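Local atomic coordinates of 3-dehydroquinate dehydratase (Enterococcus faecalis, PDB entry 4PH6), a protein that catalyses the cis-dehydration of 3-dehydroquinate to 3-dehydroshikimate, the third step of the chorismate pathway, through a covalent imine (Schiff-base) intermediate. Residues I21-V26 and L240-L245; T186-T191 and G212-V217. All coordinates share one frame; numbering follows the deposited sequence.

Contact 1: I21-V26 and L240-L245; sequences IVVPIV and LSVQVL
I21 and V23 meet V242 and L245 in a buried, apolar side-chain contact between strand and helix, where the first strand of the (beta/alpha)8 barrel, 20-25, receives the opening turn of the last helix of the chain, 242-251. The helix starts after S241 at the N-cap position, and the backbone bond from L245 N to S241 O (3.0 Å) closes this first turn. Because V242 and L245 are three residues apart, both direct their side chains at the strand.

V242 reaches both strand residues, one with each methyl. Its CG1, held anti to the backbone N (chi1 -176°), comes within 3.5 Å of I21 CG2, tighter than usual for two methyl groups. The second branch, CG2, turns to V23 and lies 3.9 Å from V23 CB, the two valines nearly perpendicular. I21 is gripped at both branches: CG2 also has L245 CD2 at 4.1 Å, while the extended CG1 arm takes its tip CD1 to 4.1 Å from L245 CB. In this way the isoleucine and the leucine lie antiparallel alongside each other.

C45 lies against both V23 and V242, and L245 also touches T227 of strand 226-228, which pairs with strand 20-25 and completes the barrel. No hydrogen bond joins the two segments; the strand's backbone bonds run to strands on both its flanks. Aliphatic side chains make the packing, with I21 CD1 also 3.9 Å from V242 O, and at this interface the fit is one of shape and burial, without a directional bond.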
loop_
_atom_site.group_PDB
_atom_site.type_symbol
_atom_site.label_atom_id
_atom_site.label_comp_id
_atom_site.label_asym_id
_atom_site.label_seq_id
_atom_site.Cartn_x
_atom_site.Cartn_y
_atom_site.Cartn_z
ATOM N N ILE A 21 -4.970 10.420 -12.604
ATOM C CA ILE A 21 -4.905 11.325 -11.475
ATOM C C ILE A 21 -5.849 12.507 -11.628
ATOM O O ILE A 21 -5.887 13.162 -12.676
ATOM C CB ILE A 21 -3.473 11.841 -11.247
ATOM C CG1 ILE A 21 -2.500 10.663 -11.123
ATOM C CG2 ILE A 21 -3.414 12.711 -10.025
ATOM C CD1 ILE A 21 -1.093 11.066 -10.711
ATOM N N VAL A 22 -6.596 12.750 -10.552
ATOM C CA VAL A 22 -7.602 13.790 -10.450
ATOM C C VAL A 22 -7.193 14.829 -9.422
ATOM O O VAL A 22 -6.974 14.496 -8.257
ATOM C CB VAL A 22 -8.977 13.223 -10.008
ATOM C CG1 VAL A 22 -10.056 14.307 -10.066
ATOM C CG2 VAL A 22 -9.359 12.005 -10.841
ATOM N N VAL A 23 -7.111 16.087 -9.831
ATOM C CA VAL A 23 -6.887 17.152 -8.872
ATOM C C VAL A 23 -8.188 17.924 -8.690
ATOM O O VAL A 23 -8.843 18.293 -9.677
ATOM C CB VAL A 23 -5.725 18.105 -9.302
ATOM C CG1 VAL A 23 -5.984 18.740 -10.668
ATOM C CG2 VAL A 23 -5.497 19.186 -8.255
ATOM N N PRO A 24 -8.585 18.148 -7.419
ATOM C CA PRO A 24 -9.742 18.979 -7.059
ATOM C C PRO A 24 -9.420 20.479 -6.964
ATOM O O PRO A 24 -8.361 20.894 -6.493
ATOM C CB PRO A 24 -10.143 18.435 -5.690
ATOM C CG PRO A 24 -8.825 18.027 -5.084
ATOM C CD PRO A 24 -7.961 17.540 -6.227
ATOM N N ILE A 25 -10.361 21.286 -7.434
ATOM C CA ILE A 25 -10.363 22.701 -7.152
ATOM C C ILE A 25 -11.407 22.933 -6.072
ATOM O O ILE A 25 -12.575 22.600 -6.267
ATOM C CB ILE A 25 -10.673 23.524 -8.409
ATOM C CG1 ILE A 25 -9.594 23.268 -9.473
ATOM C CG2 ILE A 25 -10.786 25.005 -8.063
ATOM C CD1 ILE A 25 -9.766 24.073 -10.752
ATOM N N VAL A 26 -10.993 23.461 -4.923
ATOM C CA VAL A 26 -11.932 23.721 -3.832
ATOM C C VAL A 26 -11.965 25.185 -3.421
ATOM O O VAL A 26 -12.507 25.521 -2.371
ATOM C CB VAL A 26 -11.615 22.877 -2.565
ATOM C CG1 VAL A 26 -11.701 21.383 -2.860
ATOM C CG2 VAL A 26 -10.253 23.244 -1.988
ATOM N N LEU A 240 -2.183 13.135 -0.411
ATOM C CA LEU A 240 -0.980 13.107 -1.236
ATOM C C LEU A 240 -1.048 14.056 -2.436
ATOM O O LEU A 240 -2.011 14.049 -3.208
ATOM C CB LEU A 240 -0.696 11.676 -1.716
ATOM C CG LEU A 240 -0.226 10.702 -0.624
ATOM C CD1 LEU A 240 0.199 9.366 -1.226
ATOM C CD2 LEU A 240 0.901 11.302 0.215
ATOM N N SER A 241 -0.010 14.873 -2.598
ATOM C CA SER A 241 0.033 15.832 -3.697
ATOM C C SER A 241 0.142 15.114 -5.034
ATOM O O SER A 241 0.590 13.972 -5.102
ATOM C CB SER A 241 1.199 16.806 -3.529
ATOM O OG SER A 241 2.443 16.141 -3.639
ATOM N N VAL A 242 -0.258 15.793 -6.099
ATOM C CA VAL A 242 -0.366 15.164 -7.408
ATOM C C VAL A 242 0.993 14.693 -7.973
ATOM O O VAL A 242 1.055 13.668 -8.672
ATOM C CB VAL A 242 -1.063 16.127 -8.410
ATOM C CG1 VAL A 242 -1.271 15.457 -9.719
ATOM C CG2 VAL A 242 -2.408 16.571 -7.864
ATOM N N GLN A 243 2.074 15.417 -7.671
ATOM C CA GLN A 243 3.411 15.012 -8.120
ATOM C C GLN A 243 3.895 13.724 -7.436
ATOM O O GLN A 243 4.439 12.831 -8.096
ATOM C CB GLN A 243 4.442 16.129 -7.875
ATOM C CG GLN A 243 5.898 15.656 -7.992
ATOM C CD GLN A 243 6.925 16.705 -7.553
ATOM O OE1 GLN A 243 6.742 17.388 -6.547
ATOM N NE2 GLN A 243 8.021 16.812 -8.299
ATOM N N VAL A 244 3.725 13.649 -6.118
ATOM C CA VAL A 244 4.126 12.473 -5.349
ATOM C C VAL A 244 3.315 11.272 -5.810
ATOM O O VAL A 244 3.803 10.135 -5.851
ATOM C CB VAL A 244 3.923 12.695 -3.820
ATOM C CG1 VAL A 244 3.999 11.387 -3.058
ATOM C CG2 VAL A 244 4.926 13.700 -3.272
ATOM N N LEU A 245 2.069 11.549 -6.171
ATOM C CA LEU A 245 1.119 10.519 -6.538
ATOM C C LEU A 245 1.548 9.781 -7.807
ATOM O O LEU A 245 1.586 8.550 -7.844
ATOM C CB LEU A 245 -0.256 11.149 -6.727
ATOM C CG LEU A 245 -1.469 10.299 -6.408
ATOM C CD1 LEU A 245 -1.253 9.505 -5.102
ATOM C CD2 LEU A 245 -2.694 11.209 -6.315
#

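Contact 2: T186-T191 and G212-V217; sequences TLLSAT and GMISRV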
loop_
_atom_site.group_PDB
_atom_site.type_symbol
_atom_site.label_atom_id
_atom_site.label_comp_id
_atom_site.label_asym_id
_atom_site.label_seq_id
_atom_site.Cartn_x
_atom_site.Cartn_y
_atom_site.Cartn_z
ATOM N N THR A 186 -10.775 -4.000 4.553
ATOM C CA THR A 186 -12.149 -4.183 4.124
ATOM C C THR A 186 -12.388 -3.457 2.792
ATOM O O THR A 186 -12.828 -4.069 1.808
ATOM C CB THR A 186 -13.138 -3.676 5.196
ATOM O OG1 THR A 186 -12.963 -4.439 6.400
ATOM C CG2 THR A 186 -14.576 -3.799 4.702
ATOM N N LEU A 187 -12.051 -2.170 2.764
ATOM C CA LEU A 187 -12.129 -1.368 1.546
ATOM C C LEU A 187 -11.302 -1.974 0.395
ATOM O O LEU A 187 -11.809 -2.129 -0.713
ATOM C CB LEU A 187 -11.672 0.069 1.836
ATOM C CG LEU A 187 -11.822 1.114 0.723
ATOM C CD1 LEU A 187 -10.592 1.136 -0.186
ATOM C CD2 LEU A 187 -13.098 0.882 -0.092
ATOM N N LEU A 188 -10.034 -2.292 0.645
ATOM C CA LEU A 188 -9.180 -2.850 -0.407
ATOM C C LEU A 188 -9.746 -4.164 -0.965
ATOM O O LEU A 188 -9.774 -4.357 -2.173
ATOM C CB LEU A 188 -7.752 -3.057 0.108
ATOM C CG LEU A 188 -6.981 -1.774 0.420
ATOM C CD1 LEU A 188 -5.640 -2.061 1.066
ATOM C CD2 LEU A 188 -6.793 -0.974 -0.854
ATOM N N SER A 189 -10.208 -5.049 -0.086
ATOM C CA SER A 189 -10.830 -6.319 -0.498
ATOM C C SER A 189 -12.137 -6.145 -1.272
ATOM O O SER A 189 -12.392 -6.846 -2.248
ATOM C CB SER A 189 -11.113 -7.194 0.720
ATOM O OG SER A 189 -9.914 -7.686 1.266
ATOM N N ALA A 190 -12.973 -5.233 -0.790
ATOM C CA ALA A 190 -14.216 -4.879 -1.463
ATOM C C ALA A 190 -13.922 -4.423 -2.889
ATOM O O ALA A 190 -14.606 -4.816 -3.849
ATOM C CB ALA A 190 -14.946 -3.789 -0.691
ATOM N N THR A 191 -12.889 -3.605 -3.013
ATOM C CA THR A 191 -12.418 -3.136 -4.315
ATOM C C THR A 191 -11.996 -4.315 -5.195
ATOM O O THR A 191 -12.400 -4.393 -6.353
ATOM C CB THR A 191 -11.223 -2.152 -4.178
ATOM O OG1 THR A 191 -11.611 -1.021 -3.391
ATOM C CG2 THR A 191 -10.733 -1.675 -5.562
ATOM N N GLY A 212 -6.039 5.191 5.520
ATOM C CA GLY A 212 -6.375 4.603 4.239
ATOM C C GLY A 212 -5.517 5.068 3.077
ATOM O O GLY A 212 -5.833 4.768 1.926
ATOM N N MET A 213 -4.432 5.783 3.370
ATOM C CA MET A 213 -3.631 6.434 2.332
ATOM C C MET A 213 -3.087 5.475 1.257
ATOM O O MET A 213 -3.054 5.817 0.070
ATOM C CB MET A 213 -2.467 7.195 2.972
ATOM C CG MET A 213 -1.619 7.982 1.984
ATOM S SD MET A 213 -0.484 9.115 2.811
ATOM C CE MET A 213 -1.637 10.280 3.503
ATOM N N ILE A 214 -2.669 4.285 1.677
ATOM C CA ILE A 214 -2.265 3.236 0.744
ATOM C C ILE A 214 -3.298 2.932 -0.346
ATOM O O ILE A 214 -2.937 2.488 -1.426
ATOM C CB ILE A 214 -1.985 1.917 1.467
ATOM C CG1 ILE A 214 -3.184 1.551 2.343
ATOM C CG2 ILE A 214 -0.728 2.038 2.277
ATOM C CD1 ILE A 214 -3.196 0.130 2.816
ATOM N N SER A 215 -4.575 3.148 -0.055
ATOM C CA SER A 215 -5.630 2.884 -1.036
ATOM C C SER A 215 -5.570 3.883 -2.187
ATOM O O SER A 215 -6.223 3.705 -3.206
ATOM C CB SER A 215 -7.015 2.929 -0.374
ATOM O OG SER A 215 -7.386 4.249 -0.005
ATOM N N ARG A 216 -4.784 4.943 -2.021
ATOM C CA ARG A 216 -4.721 5.973 -3.042
ATOM C C ARG A 216 -3.614 5.704 -4.055
ATOM O O ARG A 216 -3.555 6.371 -5.078
ATOM C CB ARG A 216 -4.519 7.347 -2.410
ATOM C CG ARG A 216 -5.619 7.755 -1.441
ATOM C CD ARG A 216 -5.509 9.224 -1.089
ATOM N NE ARG A 216 -6.519 9.672 -0.134
ATOM C CZ ARG A 216 -7.737 10.095 -0.457
ATOM N NH1 ARG A 216 -8.133 10.111 -1.724
ATOM N NH2 ARG A 216 -8.573 10.490 0.498
ATOM N N VAL A 217 -2.752 4.720 -3.785
ATOM C CA VAL A 217 -1.661 4.420 -4.702
ATOM C C VAL A 217 -1.671 2.983 -5.231
ATOM O O VAL A 217 -0.847 2.618 -6.084
ATOM C CB VAL A 217 -0.297 4.700 -4.036
ATOM C CG1 VAL A 217 -0.266 6.132 -3.488
ATOM C CG2 VAL A 217 -0.007 3.675 -2.933
#
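L188, on helix 181-197, packs against I214 and S215 of the short 3-10 turn that follows strand 203-207, and its contacts are made at its far end. The helix follows barrel strand 171-176, so it packs on the loop after the adjacent strand; that loop carries R216, predicted to bind 3-dehydroquinate. From CB the chain runs through CG, anti to the carbonyl carbon (chi1 -68°), without either atom closely approaching the turn; the two methyl groups then divide the work. CD1 meets I214 CD1 at 3.7 Å, one side chain laid across the other. CD2 settles on S215 instead, 3.9 Å from S215 CB and 4.0 Å from S215 CA. L187 adds a second leucine to the same serine carbon, its CD1 lying 4.0 Å from S215 CB.

The serine presents CB to the helix while its hydroxyl, with chi1 at 71°, is turned to G212 O and S207 N. The 2.5 Å modelled between S215 OG and G212 O is so short that the detailed geometry of this bond is doubtful. The same carbonyl oxygen also accepts from S215 N at 2.9 Å.

On the dimer side, L188 packs on L185 and I214 on T218 of the second subunit. Hydrogen bonds thus tie the turn to itself and to its strand, whereas the helix meets it through carbon alone, consistent with a buried polar group satisfied locally and an apolar surface left for the leucines.

How the contacts relate
Contact 2 is nested within the chain closed by contact 1, and their centres lie about 17 Å apart, yet segments 212-217 and 240-245 touch directly. L240 CD2 rests 3.7 Å from M213 SD, and L245 CD1 lies 3.9 Å from V217 CG1. R216, predicted to bind 3-dehydroquinate, belongs to contact 2 and has the side chain of L245 from contact 1 about 5 Å from its own. The side chain of L187 in contact 2 is about 10 Å from those of K173 and H146, the predicted Schiff-base lysine and proton donor/acceptor. Both contacts also border the second subunit, with L240 on its T251 and M213 on its F252.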